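Local coordinates for short-chain-enoyl-CoA hydratase (Clostridium acetobutylicum, PDB 5Z7R), which catalyses the reversible hydration of crotonyl-CoA and hexenoyl-CoA, but not of longer analogues, to the corresponding (3S)-3-hydroxyacyl-CoA, at residues Glu35-Ile40 / Asn87-Arg92; Leu96-Ile101 / Ala206-Lys211; Ser125-Phe130 / Val183-Leu188; Pro133-Gly138 / Phe163-Ile168. All coordinates share one frame; numbering follows the deposited sequence.

Contact 1: residues Glu35-Ile40 / Asn87-Arg92; sequences EMDYVI and NKVFRR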
# COMPACT_ATOMS: atom_id res chain seq x y z
N GLU A 35 -24.46 0.70 -22.68
CA GLU A 35 -23.94 0.88 -24.03
C GLU A 35 -22.44 1.25 -24.03
O GLU A 35 -21.67 0.82 -24.91
CB GLU A 35 -24.78 1.94 -24.76
CG GLU A 35 -26.23 1.52 -25.02
CD GLU A 35 -27.09 2.59 -25.68
OE1 GLU A 35 -26.66 3.20 -26.70
OE2 GLU A 35 -28.22 2.81 -25.19
N MET A 36 -22.01 2.03 -23.03
CA MET A 36 -20.62 2.47 -22.94
C MET A 36 -19.72 1.26 -22.76
O MET A 36 -18.69 1.10 -23.45
CB MET A 36 -20.47 3.43 -21.77
CG MET A 36 -19.18 4.23 -21.74
SD MET A 36 -18.85 5.24 -23.19
CE MET A 36 -20.41 6.08 -23.29
N ASP A 37 -20.16 0.38 -21.88
CA ASP A 37 -19.43 -0.85 -21.59
C ASP A 37 -19.33 -1.72 -22.84
O ASP A 37 -18.27 -2.29 -23.17
CB ASP A 37 -20.13 -1.59 -20.45
CG ASP A 37 -19.29 -2.73 -19.90
OD1 ASP A 37 -18.10 -2.53 -19.60
OD2 ASP A 37 -19.82 -3.84 -19.80
N TYR A 38 -20.44 -1.77 -23.57
CA TYR A 38 -20.45 -2.48 -24.83
C TYR A 38 -19.46 -1.84 -25.81
O TYR A 38 -18.65 -2.57 -26.47
CB TYR A 38 -21.89 -2.59 -25.39
CG TYR A 38 -21.92 -3.09 -26.81
CD1 TYR A 38 -21.83 -2.19 -27.88
CD2 TYR A 38 -22.01 -4.46 -27.11
CE1 TYR A 38 -21.82 -2.62 -29.19
CE2 TYR A 38 -22.00 -4.90 -28.43
CZ TYR A 38 -21.91 -3.97 -29.47
OH TYR A 38 -21.90 -4.33 -30.80
N VAL A 39 -19.46 -0.50 -25.92
CA VAL A 39 -18.58 0.09 -26.95
C VAL A 39 -17.16 -0.05 -26.48
O VAL A 39 -16.27 -0.31 -27.30
CB VAL A 39 -18.93 1.54 -27.47
CG1 VAL A 39 -20.33 2.00 -27.06
CG2 VAL A 39 -17.88 2.60 -27.15
N ILE A 40 -16.93 0.08 -25.16
CA ILE A 40 -15.58 -0.13 -24.66
C ILE A 40 -15.13 -1.53 -25.06
O ILE A 40 -14.06 -1.68 -25.66
CB ILE A 40 -15.45 0.06 -23.14
CG1 ILE A 40 -15.69 1.52 -22.75
CG2 ILE A 40 -14.06 -0.37 -22.67
CD1 ILE A 40 -16.27 1.71 -21.37
N ASN A 87 -18.86 2.61 -11.55
CA ASN A 87 -17.41 2.45 -11.34
C ASN A 87 -16.78 1.31 -12.13
O ASN A 87 -15.64 1.42 -12.63
CB ASN A 87 -17.13 2.25 -9.86
CG ASN A 87 -16.90 3.54 -9.15
OD1 ASN A 87 -15.95 4.24 -9.46
ND2 ASN A 87 -17.76 3.87 -8.20
N LYS A 88 -17.51 0.22 -12.25
CA LYS A 88 -16.99 -0.88 -13.03
C LYS A 88 -16.85 -0.46 -14.51
O LYS A 88 -15.89 -0.81 -15.17
CB LYS A 88 -17.88 -2.12 -12.89
CG LYS A 88 -17.27 -3.34 -13.54
CD LYS A 88 -17.78 -4.66 -12.93
CE LYS A 88 -19.25 -4.90 -13.22
NZ LYS A 88 -19.61 -4.65 -14.65
N VAL A 89 -17.82 0.30 -15.02
CA VAL A 89 -17.74 0.77 -16.39
C VAL A 89 -16.58 1.77 -16.54
O VAL A 89 -15.75 1.65 -17.41
CB VAL A 89 -19.06 1.45 -16.85
CG1 VAL A 89 -18.84 2.07 -18.21
CG2 VAL A 89 -20.20 0.45 -16.91
N PHE A 90 -16.55 2.77 -15.68
CA PHE A 90 -15.46 3.77 -15.70
C PHE A 90 -14.05 3.22 -15.48
O PHE A 90 -13.10 3.67 -16.09
CB PHE A 90 -15.78 4.81 -14.67
CG PHE A 90 -16.93 5.68 -15.05
CD1 PHE A 90 -17.76 5.35 -16.13
CD2 PHE A 90 -17.17 6.85 -14.35
CE1 PHE A 90 -18.82 6.15 -16.47
CE2 PHE A 90 -18.24 7.66 -14.70
CZ PHE A 90 -19.07 7.30 -15.75
N ARG A 91 -13.92 2.22 -14.61
CA ARG A 91 -12.64 1.57 -14.36
C ARG A 91 -12.16 0.83 -15.58
O ARG A 91 -10.95 0.75 -15.83
CB ARG A 91 -12.74 0.60 -13.19
CG ARG A 91 -11.46 -0.13 -12.88
CD ARG A 91 -10.38 0.89 -12.50
NE ARG A 91 -9.28 0.23 -11.82
CZ ARG A 91 -7.99 0.55 -11.93
NH1 ARG A 91 -7.09 -0.16 -11.26
NH2 ARG A 91 -7.60 1.57 -12.68
N ARG A 92 -13.11 0.28 -16.36
CA ARG A 92 -12.75 -0.46 -17.56
C ARG A 92 -12.18 0.48 -18.62
O ARG A 92 -11.22 0.14 -19.34
CB ARG A 92 -13.97 -1.18 -18.14
CG ARG A 92 -13.64 -2.15 -19.28
CD ARG A 92 -14.92 -2.85 -19.69
NE ARG A 92 -14.77 -3.83 -20.77
CZ ARG A 92 -15.79 -4.57 -21.22
NH1 ARG A 92 -17.00 -4.41 -20.69
NH2 ARG A 92 -15.61 -5.43 -22.20
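Helices 30-45 and 76-95 of the crotonase fold lie side by side here: the axes of segments 35-40 and 87-92 approach to 9.7 Å and run in similar directions, 26° apart. Val89 is the apolar centre of the pairing. Its CG1, anti to its own backbone N, enters the notch made one helical turn apart by Met36 CB and Ile40 CD1, at 4.1 Å from each, while its other branch, CG2, lies against Asp37 CB. Beyond CG, the bent Met36 chain leaves the partner helix and packs on Val6 and Ile19 of the sheet. One turn after Val89, the extended chain of Arg92 slides past Ile40 in the opposite direction, with Arg92 CG 3.9 Å from Ile40 CG2. This path brings Arg92 NH1 to Asp37 OD1 at 2.4 Å, a very short salt bridge with an N-H...O angle of 139°. The second oxygen, Asp37 OD2, sits at the guanidinium edge, 3.0 Å from Arg92 NH1, and Asp37 O lies over one face. Because the carboxylate and guanidinium planes are 66° apart, this is not a flat two-pronged pair, and both oxygens crowd the same nitrogen. Arg92 NH2 has a second acid partner in Glu44. Two carboxylates around one guanidinium are consistent with all three groups being ionised, so a charged cluster borders the apolar seam on its more exposed side.

Contact 2: residues Leu96-Ile101 / Ala206-Lys211; sequences LEKPVI and AVKLSK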
# COMPACT_ATOMS: atom_id res chain seq x y z
N LEU A 96 -8.46 0.47 -20.06
CA LEU A 96 -8.47 0.14 -21.49
C LEU A 96 -7.09 0.29 -22.09
O LEU A 96 -6.46 1.34 -21.98
CB LEU A 96 -9.44 1.08 -22.22
CG LEU A 96 -9.47 1.03 -23.75
CD1 LEU A 96 -9.63 -0.41 -24.21
CD2 LEU A 96 -10.59 1.91 -24.29
N GLU A 97 -6.62 -0.74 -22.77
CA GLU A 97 -5.27 -0.74 -23.28
C GLU A 97 -4.99 0.14 -24.52
O GLU A 97 -3.92 0.09 -25.07
CB GLU A 97 -4.82 -2.18 -23.51
CG GLU A 97 -4.86 -3.02 -22.22
CD GLU A 97 -3.67 -3.95 -22.06
OE1 GLU A 97 -2.87 -3.76 -21.08
OE2 GLU A 97 -3.55 -4.86 -22.92
N LYS A 98 -5.92 0.97 -24.94
CA LYS A 98 -5.58 2.11 -25.79
C LYS A 98 -5.80 3.40 -25.00
O LYS A 98 -6.69 3.47 -24.18
CB LYS A 98 -6.42 2.17 -27.09
CG LYS A 98 -7.33 0.98 -27.42
CD LYS A 98 -6.59 -0.25 -27.93
CE LYS A 98 -7.58 -1.32 -28.38
NZ LYS A 98 -6.98 -2.31 -29.32
N PRO A 99 -5.01 4.44 -25.27
CA PRO A 99 -5.16 5.73 -24.64
C PRO A 99 -6.48 6.37 -24.94
O PRO A 99 -6.94 6.29 -26.08
CB PRO A 99 -4.08 6.54 -25.29
CG PRO A 99 -3.02 5.53 -25.57
CD PRO A 99 -3.80 4.39 -26.09
N VAL A 100 -7.11 7.01 -23.96
CA VAL A 100 -8.34 7.68 -24.23
C VAL A 100 -8.33 9.12 -23.74
O VAL A 100 -7.92 9.42 -22.62
CB VAL A 100 -9.60 6.87 -23.82
CG1 VAL A 100 -9.23 5.56 -23.16
CG2 VAL A 100 -10.62 7.68 -23.06
N ILE A 101 -8.77 10.00 -24.66
CA ILE A 101 -8.73 11.42 -24.53
C ILE A 101 -10.16 11.86 -24.37
O ILE A 101 -11.00 11.56 -25.24
CB ILE A 101 -8.11 12.06 -25.80
CG1 ILE A 101 -6.66 11.62 -25.99
CG2 ILE A 101 -8.13 13.58 -25.78
CD1 ILE A 101 -6.26 11.50 -27.45
N ALA A 206 4.56 -0.21 -27.22
CA ALA A 206 5.20 0.71 -26.28
C ALA A 206 4.22 1.62 -25.56
O ALA A 206 4.36 1.83 -24.37
CB ALA A 206 6.27 1.53 -26.97
N VAL A 207 3.25 2.17 -26.28
CA VAL A 207 2.21 3.01 -25.69
C VAL A 207 1.32 2.18 -24.78
O VAL A 207 0.90 2.66 -23.72
CB VAL A 207 1.31 3.64 -26.76
CG1 VAL A 207 0.13 4.37 -26.15
CG2 VAL A 207 2.09 4.60 -27.63
N LYS A 208 1.01 0.96 -25.22
CA LYS A 208 0.16 0.04 -24.45
C LYS A 208 0.79 -0.30 -23.09
O LYS A 208 0.15 -0.12 -22.04
CB LYS A 208 -0.05 -1.27 -25.25
CG LYS A 208 -0.94 -2.32 -24.60
CD LYS A 208 -1.51 -3.29 -25.64
CE LYS A 208 -2.67 -2.65 -26.44
NZ LYS A 208 -3.48 -3.62 -27.24
N LEU A 209 2.04 -0.76 -23.15
CA LEU A 209 2.81 -1.13 -21.99
C LEU A 209 3.10 0.07 -21.09
O LEU A 209 3.04 -0.07 -19.86
CB LEU A 209 4.11 -1.85 -22.39
CG LEU A 209 3.99 -3.21 -23.11
CD1 LEU A 209 5.36 -3.72 -23.57
CD2 LEU A 209 3.34 -4.25 -22.24
N SER A 210 3.33 1.24 -21.67
CA SER A 210 3.40 2.47 -20.90
C SER A 210 2.12 2.78 -20.15
O SER A 210 2.16 3.21 -18.99
CB SER A 210 3.77 3.70 -21.76
OG SER A 210 5.04 3.56 -22.36
N LYS A 211 0.97 2.62 -20.79
CA LYS A 211 -0.28 2.92 -20.10
C LYS A 211 -0.40 2.02 -18.86
O LYS A 211 -0.77 2.47 -17.81
CB LYS A 211 -1.51 2.71 -20.98
CG LYS A 211 -2.76 3.16 -20.25
CD LYS A 211 -3.99 3.15 -21.12
CE LYS A 211 -5.20 3.35 -20.22
NZ LYS A 211 -6.36 3.87 -20.93
O HOH W 1 -2.60 -0.85 -21.31
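Lys211 drives this contact with its ammonium group. The extended side chain, CG anti to the backbone N, reaches from helix 204-217 to Leu96 O, where NZ makes a 2.7 Å hydrogen bond lying in the carbonyl plane, with a C=O...N angle of 147°. A weak second bond joins Lys211 NZ to Lys98 O at 3.3 Å, and Asp120 completes the grip with a salt bridge; the same carboxylate oxygen also accepts from Val100 N. Since Leu96 directly follows helix 76-95, the positive charge would also suit the negative end of that helix. A water donates both to Glu97 OE1 and to Lys208 O, 2.9 Å from each, and Arg80 of the fourth subunit forms a salt bridge with the same Glu97 oxygen. Lys208 bends at chi3 (-77°), so that its CE lies 3.3 Å from Glu97 O and 3.7 Å from Glu97 CB. Its NZ stays beyond salt-bridge range of the Glu97 carboxylate and comes within 4.3 Å of Lys98 NZ, a like charge held by Asp46 O. The apolar part is tight: Pro99 CG and Val207 CG1 meet at 3.4 Å. Both of these residues also touch Ile199, so helix 188-201 closes this side, Val135 of the third subunit packs on Val207, and Val100 and Ile101 enter the sheet between strands 51-56 and 121-125.

Contact 3: residues Ser125-Phe130 / Val183-Leu188; sequences SSNARF and VEPSEL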
# COMPACT_ATOMS: atom_id res chain seq x y z
N SER A 125 -12.82 22.72 -23.79
CA SER A 125 -13.11 23.96 -24.53
C SER A 125 -13.48 25.06 -23.54
O SER A 125 -14.03 24.81 -22.47
CB SER A 125 -14.17 23.79 -25.64
OG SER A 125 -15.42 23.34 -25.15
N SER A 126 -13.15 26.30 -23.90
CA SER A 126 -13.15 27.39 -22.92
C SER A 126 -14.51 27.57 -22.25
O SER A 126 -14.60 28.18 -21.20
CB SER A 126 -12.65 28.72 -23.54
OG SER A 126 -13.53 29.19 -24.56
N ASN A 127 -15.55 27.03 -22.87
CA ASN A 127 -16.91 27.00 -22.30
C ASN A 127 -17.14 25.91 -21.25
O ASN A 127 -18.06 26.03 -20.46
CB ASN A 127 -17.97 26.88 -23.40
CG ASN A 127 -17.97 25.53 -24.11
OD1 ASN A 127 -19.02 24.88 -24.22
ND2 ASN A 127 -16.81 25.10 -24.59
N ALA A 128 -16.30 24.88 -21.21
CA ALA A 128 -16.54 23.77 -20.27
C ALA A 128 -16.63 24.24 -18.84
O ALA A 128 -16.10 25.28 -18.48
CB ALA A 128 -15.49 22.67 -20.42
N ARG A 129 -17.40 23.49 -18.05
CA ARG A 129 -17.44 23.63 -16.59
C ARG A 129 -17.28 22.26 -15.91
O ARG A 129 -17.70 21.25 -16.46
CB ARG A 129 -18.76 24.24 -16.14
CG ARG A 129 -19.06 25.57 -16.79
CD ARG A 129 -20.09 26.31 -15.97
NE ARG A 129 -20.01 27.75 -16.17
CZ ARG A 129 -20.08 28.65 -15.20
NH1 ARG A 129 -20.01 29.94 -15.49
NH2 ARG A 129 -20.19 28.27 -13.92
N PHE A 130 -16.68 22.24 -14.73
CA PHE A 130 -16.45 20.98 -14.00
C PHE A 130 -17.01 21.12 -12.62
O PHE A 130 -17.06 22.22 -12.08
CB PHE A 130 -14.97 20.60 -13.91
CG PHE A 130 -14.34 20.33 -15.23
CD1 PHE A 130 -13.97 21.36 -16.06
CD2 PHE A 130 -14.14 19.04 -15.65
CE1 PHE A 130 -13.38 21.10 -17.29
CE2 PHE A 130 -13.56 18.78 -16.88
CZ PHE A 130 -13.18 19.80 -17.69
N VAL A 183 -8.78 25.08 -25.15
CA VAL A 183 -8.86 25.64 -26.51
C VAL A 183 -10.27 26.16 -26.66
O VAL A 183 -11.08 26.01 -25.73
CB VAL A 183 -8.61 24.61 -27.62
CG1 VAL A 183 -7.19 24.04 -27.56
CG2 VAL A 183 -9.62 23.48 -27.57
N GLU A 184 -10.57 26.81 -27.78
CA GLU A 184 -11.92 27.31 -28.04
C GLU A 184 -12.74 26.18 -28.63
O GLU A 184 -12.17 25.25 -29.20
CB GLU A 184 -11.90 28.52 -28.98
CG GLU A 184 -11.34 29.80 -28.33
CD GLU A 184 -12.23 30.35 -27.22
OE1 GLU A 184 -13.38 30.79 -27.49
OE2 GLU A 184 -11.75 30.38 -26.06
N PRO A 185 -14.07 26.24 -28.50
CA PRO A 185 -14.90 25.21 -29.14
C PRO A 185 -14.39 24.81 -30.52
O PRO A 185 -14.08 23.63 -30.75
CB PRO A 185 -16.25 25.87 -29.23
CG PRO A 185 -16.28 26.70 -27.98
CD PRO A 185 -14.90 27.25 -27.82
N SER A 186 -14.22 25.77 -31.41
CA SER A 186 -13.88 25.44 -32.77
C SER A 186 -12.60 24.61 -32.92
O SER A 186 -12.47 23.88 -33.91
CB SER A 186 -13.76 26.73 -33.61
OG SER A 186 -13.30 26.41 -34.91
N GLU A 187 -11.65 24.74 -31.98
CA GLU A 187 -10.38 23.99 -32.01
C GLU A 187 -10.42 22.59 -31.32
O GLU A 187 -9.55 21.75 -31.56
CB GLU A 187 -9.28 24.83 -31.36
CG GLU A 187 -9.08 26.22 -31.96
CD GLU A 187 -7.94 27.01 -31.28
OE1 GLU A 187 -7.70 26.85 -30.05
OE2 GLU A 187 -7.30 27.82 -31.97
N LEU A 188 -11.39 22.33 -30.45
CA LEU A 188 -11.38 21.11 -29.59
C LEU A 188 -11.05 19.76 -30.27
O LEU A 188 -10.07 19.08 -29.93
CB LEU A 188 -12.70 21.01 -28.84
CG LEU A 188 -12.84 19.87 -27.81
CD1 LEU A 188 -11.53 19.70 -27.05
CD2 LEU A 188 -13.95 20.17 -26.83
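This is a short parallel beta bridge at the edge of the six-stranded sheet, where strand 121-125 ends beside the outermost strand, 182-183. Ser125 CA and Val183 CA are 5.0 Å apart, and both side chains lie on the same face of the sheet. Val183 O receives two approaches from across: a weak hydrogen bond from Ser126 N at 2.8 Å, bent to 125° at the hydrogen, and a CA-H...O contact from Ser125 CA at 3.1 Å. Immediately beyond the bridge the chain folds into a type I turn from Ser125 to Ala128, closed by Ala128 N to Ser125 O at 2.6 Å. The turn carries the chain from the larger sheet into strand 129-131 of the smaller one, the kind of passage between sheets on which the crotonase spiral is built. Its first corner is tied down by Ser126 OG, which sits between the backbone N and the carbonyl carbon and donates to Glu184 OE2 at 2.6 Å. Glu184 bends at chi2 to bring its carboxylate back over the serine, and the hydroxyl meets OE2 from above the carboxylate plane, 51° out of it. On the face shared with Val183, Ser125 CB lies 3.8 Å from Pro185 N, and Leu188 CD2 approaches the same CB to 3.8 Å. Leu188, in the opening turn of helix 188-201, also packs on Ala103 and Asn105.

Contact 4: residues Pro133-Gly138 / Phe163-Ile168; sequences PEVGLG and FTAQNI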
# COMPACT_ATOMS: atom_id res chain seq x y z
N PRO A 133 -21.89 17.88 -8.07
CA PRO A 133 -23.03 18.42 -7.33
C PRO A 133 -23.52 17.52 -6.19
O PRO A 133 -24.36 17.94 -5.36
CB PRO A 133 -24.13 18.55 -8.40
CG PRO A 133 -23.50 18.23 -9.70
CD PRO A 133 -22.28 17.41 -9.41
N GLU A 134 -22.98 16.30 -6.14
CA GLU A 134 -23.63 15.18 -5.43
C GLU A 134 -24.12 15.51 -4.03
O GLU A 134 -25.26 15.25 -3.70
CB GLU A 134 -22.74 13.96 -5.45
CG GLU A 134 -22.68 13.31 -6.83
CD GLU A 134 -21.61 13.86 -7.77
OE1 GLU A 134 -21.28 13.16 -8.77
OE2 GLU A 134 -21.11 14.97 -7.52
N VAL A 135 -23.29 16.15 -3.23
CA VAL A 135 -23.65 16.43 -1.84
C VAL A 135 -24.86 17.39 -1.68
O VAL A 135 -25.53 17.41 -0.63
CB VAL A 135 -22.41 16.90 -1.04
CG1 VAL A 135 -21.95 18.31 -1.42
CG2 VAL A 135 -22.74 16.88 0.43
N GLY A 136 -25.14 18.19 -2.70
CA GLY A 136 -26.40 18.95 -2.72
C GLY A 136 -27.65 18.06 -2.79
O GLY A 136 -28.73 18.47 -2.38
N LEU A 137 -27.47 16.86 -3.35
CA LEU A 137 -28.52 15.85 -3.49
C LEU A 137 -28.51 14.74 -2.40
O LEU A 137 -29.21 13.73 -2.50
CB LEU A 137 -28.45 15.22 -4.90
CG LEU A 137 -28.37 16.28 -6.04
CD1 LEU A 137 -27.00 16.31 -6.68
CD2 LEU A 137 -29.37 16.05 -7.14
N GLY A 138 -27.74 14.96 -1.34
CA GLY A 138 -27.68 14.04 -0.23
C GLY A 138 -26.94 12.76 -0.52
O GLY A 138 -27.12 11.79 0.20
N PHE A 163 -17.17 19.14 -1.09
CA PHE A 163 -17.93 19.64 0.04
C PHE A 163 -18.81 20.81 -0.32
O PHE A 163 -19.91 20.90 0.21
CB PHE A 163 -17.06 20.06 1.24
CG PHE A 163 -16.12 19.00 1.75
CD1 PHE A 163 -16.29 17.66 1.46
CD2 PHE A 163 -15.05 19.37 2.56
CE1 PHE A 163 -15.38 16.71 1.92
CE2 PHE A 163 -14.16 18.42 3.03
CZ PHE A 163 -14.32 17.10 2.71
N THR A 164 -18.34 21.74 -1.16
CA THR A 164 -19.18 22.89 -1.59
C THR A 164 -20.16 22.54 -2.69
O THR A 164 -21.25 23.10 -2.74
CB THR A 164 -18.36 24.09 -2.15
OG1 THR A 164 -17.68 23.71 -3.37
CG2 THR A 164 -17.38 24.63 -1.12
N ALA A 165 -19.76 21.64 -3.59
CA ALA A 165 -20.56 21.26 -4.79
C ALA A 165 -20.67 22.35 -5.86
O ALA A 165 -21.52 22.25 -6.73
CB ALA A 165 -21.94 20.81 -4.37
N GLN A 166 -19.82 23.37 -5.80
CA GLN A 166 -19.88 24.49 -6.73
C GLN A 166 -19.01 24.16 -7.90
O GLN A 166 -18.09 23.38 -7.75
CB GLN A 166 -19.39 25.76 -6.08
CG GLN A 166 -20.20 26.20 -4.87
CD GLN A 166 -19.65 27.45 -4.20
OE1 GLN A 166 -20.22 28.54 -4.34
NE2 GLN A 166 -18.56 27.31 -3.43
N ASN A 167 -19.32 24.75 -9.05
CA ASN A 167 -18.63 24.42 -10.29
C ASN A 167 -17.46 25.34 -10.53
O ASN A 167 -17.33 26.35 -9.87
CB ASN A 167 -19.57 24.49 -11.50
CG ASN A 167 -20.75 23.56 -11.37
OD1 ASN A 167 -20.58 22.33 -11.24
ND2 ASN A 167 -21.94 24.11 -11.37
N ILE A 168 -16.62 24.98 -11.48
CA ILE A 168 -15.50 25.80 -11.85
C ILE A 168 -15.44 25.87 -13.36
O ILE A 168 -15.91 24.94 -14.03
CB ILE A 168 -14.16 25.28 -11.27
CG1 ILE A 168 -13.99 23.78 -11.53
CG2 ILE A 168 -14.12 25.54 -9.79
CD1 ILE A 168 -12.54 23.33 -11.69
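Both rings of this contact start away from the opposing segment: the CB atoms of Pro133 and Phe163 point away from it, and the Phe163 ring packs instead on Ile199 of the second subunit. What meets between the segments is aliphatic and backbone. Val135, with CG1 in the crowded position between its backbone N and carbonyl carbon (chi1 71°), sets that methyl 3.9 Å from Ala165 CB and 3.7 Å from Phe163 O. Ala165 CB is also 3.9 Å from Pro133 O, so a single methyl fills the angle between the 3-10 turn and the end of helix 155-164. Each partner has its own backbone bracing. Pro133 O accepts from Gly136 N at 2.8 Å and Glu134 O from Leu137 N at 2.8 Å. On the other side, the chain leaves the helix at Ala165 with positive phi (70°), inside an ST turn in which Thr164 OG1 accepts from Gln166 N at 3.3 Å, nearly straight at 170°. Asn202 of the second subunit donates to both Phe163 O and Thr164 O, using carbonyls at the helix end. The braced turn carries Glu134, the probable proton acceptor, whose OE1 lies close to OE1 of Glu114, the probable nucleophile. Two carboxylates so near each other would probably raise the proton affinity of one, as suits acid-base chemistry in this family, while the contact itself is made by methyls and carbonyl oxygens, with no charged group.

How the contacts relate
Along the chain, contact 1 closes first; contact 2 then opens a long loop that encloses contact 3, which in turn encloses contact 4. Helix 76-95 of contact 1 leads into strand 100-104 of contact 2, their centres 16 Å apart. Contacts 2 and 3 share the six-stranded sheet and helix 188-201, with centres 25 Å apart. Contacts 3 and 4 touch: Phe130 O and Ile168 N, 2.9 Å apart, probably form a hydrogen bond within the smaller sheet. Contacts 2 and 4 lie on opposite sides of the chain's centre, centres 32 Å apart, yet Val207 packs between subunits on Val135, next in sequence to Glu134, a presumed catalytic residue, so the assembly joins what one chain separates.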